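Local structure of putative dioxygenase (1H-3-hydroxy-4-oxoquinaldine 2,4-dioxygenase) (Mycobacteroides abscessus subsp. abscessus, 6RA3) at residues 114-119 and 261-266; 211-216 and 257-262; 239-244 and 253-258. The protein cleaves the heterocyclic ring of the Pseudomonas quinolone signal PQS with dioxygen, giving N-octanoylanthranilate and carbon monoxide. All coordinates share one frame; numbering follows the deposited sequence.

Contact 1 (114-119 and 261-266)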
loop_
_atom_site.group_PDB
_atom_site.type_symbol
_atom_site.label_atom_id
_atom_site.label_comp_id
_atom_site.label_asym_id
_atom_site.label_seq_id
_atom_site.Cartn_x
_atom_site.Cartn_y
_atom_site.Cartn_z
ATOM N N VAL A 114 -20.869 -23.150 2.541
ATOM C CA VAL A 114 -19.595 -23.341 3.231
ATOM C C VAL A 114 -19.413 -24.829 3.505
ATOM O O VAL A 114 -19.814 -25.325 4.577
ATOM C CB VAL A 114 -19.522 -22.515 4.528
ATOM C CG1 VAL A 114 -18.297 -22.895 5.380
ATOM C CG2 VAL A 114 -19.473 -21.038 4.175
ATOM N N PRO A 115 -18.811 -25.572 2.567
ATOM C CA PRO A 115 -18.682 -27.029 2.719
ATOM C C PRO A 115 -17.543 -27.459 3.611
ATOM O O PRO A 115 -17.463 -28.641 3.956
ATOM C CB PRO A 115 -18.421 -27.491 1.284
ATOM C CG PRO A 115 -17.599 -26.364 0.735
ATOM C CD PRO A 115 -18.250 -25.117 1.281
ATOM N N ALA A 116 -16.648 -26.563 3.989
ATOM C CA ALA A 116 -15.555 -26.976 4.849
ATOM C C ALA A 116 -14.963 -25.754 5.537
ATOM O O ALA A 116 -15.143 -24.614 5.095
ATOM C CB ALA A 116 -14.485 -27.733 4.062
ATOM N N VAL A 117 -14.235 -26.028 6.614
ATOM C CA VAL A 117 -13.590 -25.027 7.461
ATOM C C VAL A 117 -12.314 -25.630 8.011
ATOM O O VAL A 117 -12.350 -26.692 8.631
ATOM C CB VAL A 117 -14.468 -24.579 8.656
ATOM C CG1 VAL A 117 -13.650 -23.693 9.624
ATOM C CG2 VAL A 117 -15.723 -23.886 8.200
ATOM N N MET A 118 -11.200 -24.933 7.851
ATOM C CA MET A 118 -9.950 -25.280 8.515
ATOM C C MET A 118 -9.663 -24.284 9.633
ATOM O O MET A 118 -9.778 -23.066 9.436
ATOM C CB MET A 118 -8.779 -25.295 7.531
ATOM C CG MET A 118 -7.441 -25.549 8.174
ATOM S SD MET A 118 -6.139 -26.179 7.070
ATOM C CE MET A 118 -6.838 -27.776 6.794
ATOM N N ILE A 119 -9.263 -24.804 10.796
ATOM C CA ILE A 119 -8.909 -23.993 11.957
ATOM C C ILE A 119 -7.491 -24.343 12.367
ATOM O O ILE A 119 -7.103 -25.517 12.359
ATOM C CB ILE A 119 -9.905 -24.192 13.116
ATOM C CG1 ILE A 119 -11.320 -23.799 12.653
ATOM C CG2 ILE A 119 -9.484 -23.382 14.335
ATOM C CD1 ILE A 119 -12.429 -24.042 13.666
ATOM N N ILE A 261 -5.955 -27.707 0.828
ATOM C CA ILE A 261 -6.303 -28.206 -0.500
ATOM C C ILE A 261 -6.912 -29.605 -0.377
ATOM O O ILE A 261 -7.994 -29.889 -0.919
ATOM C CB ILE A 261 -5.062 -28.156 -1.416
ATOM C CG1 ILE A 261 -4.744 -26.686 -1.759
ATOM C CG2 ILE A 261 -5.278 -28.948 -2.683
ATOM C CD1 ILE A 261 -3.277 -26.385 -1.925
ATOM N N ASP A 262 -6.276 -30.466 0.424
ATOM C CA ASP A 262 -6.830 -31.796 0.699
ATOM C C ASP A 262 -8.245 -31.715 1.286
ATOM O O ASP A 262 -9.162 -32.415 0.838
ATOM C CB ASP A 262 -5.904 -32.543 1.649
ATOM C CG ASP A 262 -6.473 -33.886 2.061
ATOM O OD1 ASP A 262 -6.326 -34.848 1.277
ATOM O OD2 ASP A 262 -7.087 -33.973 3.153
ATOM N N LEU A 263 -8.435 -30.881 2.313
ATOM C CA LEU A 263 -9.760 -30.702 2.903
ATOM C C LEU A 263 -10.791 -30.317 1.853
ATOM O O LEU A 263 -11.908 -30.858 1.821
ATOM C CB LEU A 263 -9.686 -29.626 4.000
ATOM C CG LEU A 263 -11.009 -29.177 4.643
ATOM C CD1 LEU A 263 -11.682 -30.347 5.336
ATOM C CD2 LEU A 263 -10.770 -28.037 5.650
ATOM N N LEU A 264 -10.434 -29.354 0.994
ATOM C CA LEU A 264 -11.344 -28.906 -0.053
ATOM C C LEU A 264 -11.664 -30.054 -0.999
ATOM O O LEU A 264 -12.832 -30.305 -1.328
ATOM C CB LEU A 264 -10.715 -27.733 -0.809
ATOM C CG LEU A 264 -11.550 -27.057 -1.899
ATOM C CD1 LEU A 264 -11.240 -25.555 -1.971
ATOM C CD2 LEU A 264 -11.283 -27.691 -3.247
ATOM N N ALA A 265 -10.629 -30.785 -1.420
ATOM C CA ALA A 265 -10.820 -31.880 -2.366
ATOM C C ALA A 265 -11.837 -32.879 -1.833
ATOM O O ALA A 265 -12.772 -33.275 -2.547
ATOM C CB ALA A 265 -9.479 -32.551 -2.639
ATOM N N GLY A 266 -11.694 -33.258 -0.553
ATOM C CA GLY A 266 -12.602 -34.219 0.053
ATOM C C GLY A 266 -14.056 -33.797 0.020
ATOM O O GLY A 266 -14.950 -34.648 0.020
#
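Val-117 O is met by two groups. It accepts a backbone hydrogen bond from Arg-211 on the neighbouring strand, and CD2 of Leu-263 lies 3.6 Å from it. The second approach is a van der Waals contact, and no hydrogen bond joins the two segments. The contact is therefore apolar and rests on one residue of the helix, Leu-263. This leucine sits over strand 116-119, and its two branches part. CG and the CD1 methyl rest against Ala-116, with Ala-116 CB 3.8 Å from Leu-263 CG and 4.0 Å from Leu-263 CD1. The CD2 methyl reaches on over the peptide between Val-117 and Met-118. It also touches the Met-118 side chain at both ends: Met-118 CB is 3.9 Å from Leu-263 CD2, and Met-118 CE is 4.1 Å from the same methyl. The methionine chain runs out from the strand and then bends at its last torsion (chi3 -69°), which brings CE back to Leu-263. The leucine CG is anti to the backbone N (chi1 174°), and this carries both methyls to the strand. The axes of the short strand and helix segments come within 8.8 Å and run nearly antiparallel, at 160°. All four touching residues are buried.

This is the sheet-to-helix layer of an alpha/beta hydrolase fold, well away from His-97 and His-246 of the active site. Strand 116-120 lies between strands 90-95 and 209-214 and bonds to both. Ala-116 and Met-118 point to the C-terminal helix 253-266, where Met-118 also meets Val-256, Glu-259 and Ala-260. Val-117 points away from that helix and packs on Ala-102 of helix 99-109. Leu-264 turns aside to Pro-23 and Gln-49.

Contact 2 (211-216 and 257-262); sequences RHVFSH and AAEAID
A salt-bridge network links Arg-211 of strand 209-214 to Glu-259 and Asp-262 of the C-terminal helix in this alpha/beta hydrolase fold. The two acids are one helical turn apart, and the arginine reaches both. Arg-211 NH1 donates to Glu-259 OE1 at 2.8 Å and also to Asp-262 OD2 at 2.8 Å. The bond to OD2 is moderately bent (155°) and arrives on the anti side of that oxygen, somewhat out of the carboxylate plane. Arg-211 NH2 gives a longer, more bent bond of 3.1 Å to the same Asp-262 OD2. Two nitrogens thus grip one aspartate oxygen from the end of the guanidinium, and OD2 lies close to the guanidinium plane. The glutamate carboxylate is turned 68° from that plane, and OE1 is met nearly along its C-O axis.

The arginine chain bends at chi3 (-39°), which turns the guanidinium to the helix. Its NE bonds Ser-237 OG on the next strand, a further hold on the rotation of the group. Glu-259 OE2 forms a salt bridge with Arg-239, so this carboxylate sits between two arginines and probably offsets their close positive charges. The strand and helix segments run nearly antiparallel. Further along the strand, Val-213 also points to the helix. It adds a looser apolar contact: Val-213 CG2 lies 4.3 Å from Glu-259 CG.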
loop_
_atom_site.group_PDB
_atom_site.type_symbol
_atom_site.label_atom_id
_atom_site.label_comp_id
_atom_site.label_asym_id
_atom_site.label_seq_id
_atom_site.Cartn_x
_atom_site.Cartn_y
_atom_site.Cartn_z
ATOM N N ARG A 211 -11.788 -29.239 9.967
ATOM C CA ARG A 211 -10.468 -29.782 10.250
ATOM C C ARG A 211 -9.712 -28.809 11.136
ATOM O O ARG A 211 -9.554 -27.634 10.783
ATOM C CB ARG A 211 -9.654 -30.070 8.978
ATOM C CG ARG A 211 -8.241 -30.636 9.296
ATOM C CD ARG A 211 -7.537 -31.377 8.121
ATOM N NE ARG A 211 -8.448 -32.194 7.317
ATOM C CZ ARG A 211 -8.131 -32.767 6.156
ATOM N NH1 ARG A 211 -6.906 -32.635 5.634
ATOM N NH2 ARG A 211 -9.044 -33.485 5.511
ATOM N N HIS A 212 -9.231 -29.302 12.274
ATOM C CA HIS A 212 -8.341 -28.544 13.137
ATOM C C HIS A 212 -6.922 -29.034 12.912
ATOM O O HIS A 212 -6.657 -30.240 12.953
ATOM C CB HIS A 212 -8.744 -28.686 14.609
ATOM C CG HIS A 212 -7.897 -27.892 15.548
ATOM N ND1 HIS A 212 -7.690 -28.266 16.857
ATOM C CD2 HIS A 212 -7.208 -26.739 15.374
ATOM C CE1 HIS A 212 -6.903 -27.386 17.448
ATOM N NE2 HIS A 212 -6.591 -26.452 16.568
ATOM N N VAL A 213 -6.031 -28.099 12.618
ATOM C CA VAL A 213 -4.611 -28.350 12.447
ATOM C C VAL A 213 -3.894 -27.502 13.478
ATOM O O VAL A 213 -4.202 -26.314 13.625
ATOM C CB VAL A 213 -4.137 -27.989 11.026
ATOM C CG1 VAL A 213 -2.668 -28.208 10.900
ATOM C CG2 VAL A 213 -4.884 -28.799 9.987
ATOM N N PHE A 214 -2.929 -28.094 14.173
ATOM C CA PHE A 214 -2.333 -27.422 15.315
ATOM C C PHE A 214 -0.970 -28.025 15.585
ATOM O O PHE A 214 -0.633 -29.097 15.085
ATOM C CB PHE A 214 -3.236 -27.538 16.545
ATOM C CG PHE A 214 -3.576 -28.961 16.918
ATOM C CD1 PHE A 214 -4.778 -29.532 16.512
ATOM C CD2 PHE A 214 -2.694 -29.724 17.676
ATOM C CE1 PHE A 214 -5.101 -30.846 16.866
ATOM C CE2 PHE A 214 -3.008 -31.036 18.031
ATOM C CZ PHE A 214 -4.213 -31.596 17.626
ATOM N N SER A 215 -0.190 -27.306 16.388
ATOM C CA SER A 215 1.126 -27.750 16.835
ATOM C C SER A 215 1.345 -27.597 18.325
ATOM O O SER A 215 2.242 -28.249 18.875
ATOM C CB SER A 215 2.223 -26.956 16.125
ATOM O OG SER A 215 2.132 -27.103 14.730
ATOM N N HIS A 216 0.622 -26.731 18.976
ATOM C CA HIS A 216 0.927 -26.461 20.364
ATOM C C HIS A 216 -0.013 -27.270 21.222
ATOM O O HIS A 216 0.376 -28.306 21.796
ATOM C CB HIS A 216 0.774 -24.976 20.699
ATOM C CG HIS A 216 2.070 -24.242 20.750
ATOM N ND1 HIS A 216 2.172 -22.952 21.221
ATOM C CD2 HIS A 216 3.316 -24.611 20.374
ATOM C CE1 HIS A 216 3.433 -22.564 21.151
ATOM N NE2 HIS A 216 4.147 -23.550 20.635
ATOM N N ALA A 257 -1.082 -25.335 3.734
ATOM C CA ALA A 257 -1.785 -25.116 2.476
ATOM C C ALA A 257 -2.192 -26.457 1.883
ATOM O O ALA A 257 -3.355 -26.670 1.507
ATOM C CB ALA A 257 -0.902 -24.320 1.515
ATOM N N ALA A 258 -1.240 -27.386 1.836
ATOM C CA ALA A 258 -1.537 -28.771 1.469
ATOM C C ALA A 258 -2.766 -29.303 2.201
ATOM O O ALA A 258 -3.666 -29.888 1.578
ATOM C CB ALA A 258 -0.323 -29.638 1.766
ATOM N N GLU A 259 -2.844 -29.071 3.527
ATOM C CA GLU A 259 -3.980 -29.576 4.300
ATOM C C GLU A 259 -5.289 -28.962 3.829
ATOM O O GLU A 259 -6.311 -29.657 3.740
ATOM C CB GLU A 259 -3.793 -29.290 5.794
ATOM C CG GLU A 259 -2.769 -30.121 6.487
ATOM C CD GLU A 259 -3.194 -31.592 6.650
ATOM O OE1 GLU A 259 -4.407 -31.904 6.642
ATOM O OE2 GLU A 259 -2.284 -32.430 6.783
ATOM N N ALA A 260 -5.290 -27.645 3.569
ATOM C CA ALA A 260 -6.492 -26.973 3.084
ATOM C C ALA A 260 -6.912 -27.504 1.721
ATOM O O ALA A 260 -8.102 -27.671 1.445
ATOM C CB ALA A 260 -6.254 -25.459 3.006
ATOM N N ILE A 261 -5.955 -27.707 0.828
ATOM C CA ILE A 261 -6.303 -28.206 -0.500
ATOM C C ILE A 261 -6.912 -29.605 -0.377
ATOM O O ILE A 261 -7.994 -29.889 -0.919
ATOM C CB ILE A 261 -5.062 -28.156 -1.416
ATOM C CG1 ILE A 261 -4.744 -26.686 -1.759
ATOM C CG2 ILE A 261 -5.278 -28.948 -2.683
ATOM C CD1 ILE A 261 -3.277 -26.385 -1.925
ATOM N N ASP A 262 -6.276 -30.466 0.424
ATOM C CA ASP A 262 -6.830 -31.796 0.699
ATOM C C ASP A 262 -8.245 -31.715 1.286
ATOM O O ASP A 262 -9.162 -32.415 0.838
ATOM C CB ASP A 262 -5.904 -32.543 1.649
ATOM C CG ASP A 262 -6.473 -33.886 2.061
ATOM O OD1 ASP A 262 -6.326 -34.848 1.277
ATOM O OD2 ASP A 262 -7.087 -33.973 3.153
#

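Contact 3 (239-244 and 253-258); sequences RRLGGE and PQQVAA
The turn after the last strand of the alpha/beta hydrolase sheet meets the first turn of the C-terminal helix here. In this fold that turn leads into the loop that bears the active-site histidine, His-246 in this chain. The side chain of Leu-241 is about 11 Å from that of His-246.

On segment 239-244, Leu-241 alone touches the helix segment. Its CB points to the helix, and its two methyls part toward different helix residues. CD1 meets Val-256 in apolar packing, with Leu-241 CD1 3.7 Å from Val-256 CG2. The two side chains cross at about a right angle. With Val-256 CG1 anti to the backbone N (chi1 172°), CG2 is left beside that N and is the branch that meets the leucine. Val-256 is buried, and both it and Leu-241 also touch Pro-248 of the short helix 248-251. Leu-241 packs on Val-213 and Leu-252 as well.

The exposed Gln-255 approaches the leucine at an oblique angle with its extended chain and touches it only with OE1. This is a tight contact without a hydrogen bond, with Gln-255 OE1 3.1 Å from Leu-241 CD2.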
loop_
_atom_site.group_PDB
_atom_site.type_symbol
_atom_site.label_atom_id
_atom_site.label_comp_id
_atom_site.label_asym_id
_atom_site.label_seq_id
_atom_site.Cartn_x
_atom_site.Cartn_y
_atom_site.Cartn_z
ATOM N N ARG A 239 -5.207 -32.877 12.703
ATOM C CA ARG A 239 -3.834 -33.217 12.373
ATOM C C ARG A 239 -2.869 -32.393 13.220
ATOM O O ARG A 239 -2.735 -31.177 13.024
ATOM C CB ARG A 239 -3.596 -32.987 10.879
ATOM C CG ARG A 239 -2.188 -33.330 10.388
ATOM C CD ARG A 239 -2.198 -34.443 9.333
ATOM N NE ARG A 239 -3.350 -34.365 8.437
ATOM C CZ ARG A 239 -3.550 -35.162 7.394
ATOM N NH1 ARG A 239 -2.665 -36.108 7.092
ATOM N NH2 ARG A 239 -4.640 -35.003 6.649
ATOM N N ARG A 240 -2.229 -33.037 14.191
ATOM C CA ARG A 240 -1.129 -32.413 14.911
ATOM C C ARG A 240 0.076 -32.314 13.986
ATOM O O ARG A 240 0.376 -33.241 13.240
ATOM C CB ARG A 240 -0.782 -33.220 16.170
ATOM C CG ARG A 240 0.512 -32.778 16.867
ATOM C CD ARG A 240 0.716 -33.455 18.227
ATOM N NE ARG A 240 -0.299 -33.061 19.201
ATOM C CZ ARG A 240 -0.235 -31.973 19.971
ATOM N NH1 ARG A 240 0.804 -31.146 19.893
ATOM N NH2 ARG A 240 -1.226 -31.710 20.816
ATOM N N LEU A 241 0.791 -31.193 14.065
ATOM C CA LEU A 241 1.718 -30.796 13.020
ATOM C C LEU A 241 3.184 -30.754 13.431
ATOM O O LEU A 241 4.047 -30.703 12.549
ATOM C CB LEU A 241 1.319 -29.413 12.479
ATOM C CG LEU A 241 1.032 -29.375 10.986
ATOM C CD1 LEU A 241 0.532 -27.997 10.591
ATOM C CD2 LEU A 241 2.319 -29.729 10.241
ATOM N N GLY A 242 3.502 -30.739 14.719
ATOM C CA GLY A 242 4.905 -30.814 15.088
ATOM C C GLY A 242 5.693 -29.540 14.881
ATOM O O GLY A 242 6.930 -29.593 14.752
ATOM N N GLY A 243 5.015 -28.376 14.836
ATOM C CA GLY A 243 5.724 -27.119 14.813
ATOM C C GLY A 243 6.060 -26.658 16.211
ATOM O O GLY A 243 5.526 -27.164 17.193
ATOM N N GLU A 244 6.969 -25.684 16.291
ATOM C CA GLU A 244 7.340 -25.137 17.587
ATOM C C GLU A 244 6.348 -24.101 18.097
ATOM O O GLU A 244 6.318 -23.840 19.310
ATOM C CB GLU A 244 8.727 -24.510 17.518
ATOM C CG GLU A 244 9.845 -25.501 17.151
ATOM C CD GLU A 244 11.112 -24.795 16.727
ATOM O OE1 GLU A 244 12.174 -25.087 17.312
ATOM O OE2 GLU A 244 11.041 -23.933 15.817
ATOM N N PRO A 253 3.921 -23.039 6.102
ATOM C CA PRO A 253 2.906 -22.619 5.120
ATOM C C PRO A 253 2.567 -23.680 4.081
ATOM O O PRO A 253 1.380 -23.887 3.790
ATOM C CB PRO A 253 3.546 -21.371 4.481
ATOM C CG PRO A 253 4.974 -21.561 4.627
ATOM C CD PRO A 253 5.160 -22.255 5.975
ATOM N N GLN A 254 3.552 -24.368 3.503
ATOM C CA GLN A 254 3.213 -25.351 2.470
ATOM C C GLN A 254 2.376 -26.497 3.044
ATOM O O GLN A 254 1.348 -26.897 2.470
ATOM C CB GLN A 254 4.485 -25.891 1.822
ATOM C CG GLN A 254 4.209 -27.056 0.889
ATOM C CD GLN A 254 5.120 -27.055 -0.315
ATOM O OE1 GLN A 254 6.325 -26.802 -0.201
ATOM N NE2 GLN A 254 4.545 -27.327 -1.489
ATOM N N GLN A 255 2.796 -27.031 4.192
ATOM C CA GLN A 255 2.067 -28.136 4.796
ATOM C C GLN A 255 0.634 -27.739 5.107
ATOM O O GLN A 255 -0.310 -28.497 4.828
ATOM C CB GLN A 255 2.802 -28.604 6.053
ATOM C CG GLN A 255 4.272 -28.962 5.776
ATOM C CD GLN A 255 4.993 -29.585 6.974
ATOM O OE1 GLN A 255 4.356 -30.119 7.887
ATOM N NE2 GLN A 255 6.327 -29.510 6.976
ATOM N N VAL A 256 0.434 -26.541 5.659
ATOM C CA VAL A 256 -0.925 -26.165 6.013
ATOM C C VAL A 256 -1.721 -25.922 4.753
ATOM O O VAL A 256 -2.913 -26.259 4.682
ATOM C CB VAL A 256 -0.952 -24.941 6.958
ATOM C CG1 VAL A 256 -2.390 -24.449 7.155
ATOM C CG2 VAL A 256 -0.367 -25.298 8.295
ATOM N N ALA A 257 -1.082 -25.335 3.734
ATOM C CA ALA A 257 -1.785 -25.116 2.476
ATOM C C ALA A 257 -2.192 -26.457 1.883
ATOM O O ALA A 257 -3.355 -26.670 1.507
ATOM C CB ALA A 257 -0.902 -24.320 1.515
ATOM N N ALA A 258 -1.240 -27.386 1.836
ATOM C CA ALA A 258 -1.537 -28.771 1.469
ATOM C C ALA A 258 -2.766 -29.303 2.201
ATOM O O ALA A 258 -3.666 -29.888 1.578
ATOM C CB ALA A 258 -0.323 -29.638 1.766
#

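Overall arrangement
The chain lays down strands 116-120, 209-214 and 236-240, side by side in that order with 209-214 in the middle. It then finishes with helix 253-266, which runs back along strands 116-120 and 209-214, its start packing on the loop after strand 236-240. Contact 1 closes the longest loop, about 140 residues, at the C-terminal end of the helix. Contact 2 closes one of about 40 residues at its middle. Contact 3 closes a loop of only eight residues at its start and is nested inside that of contact 1. Strand pairing between Ile-119 and Val-213 joins contacts 1 and 2, and a His-216 NE2 to Glu-244 O hydrogen bond joins contacts 2 and 3.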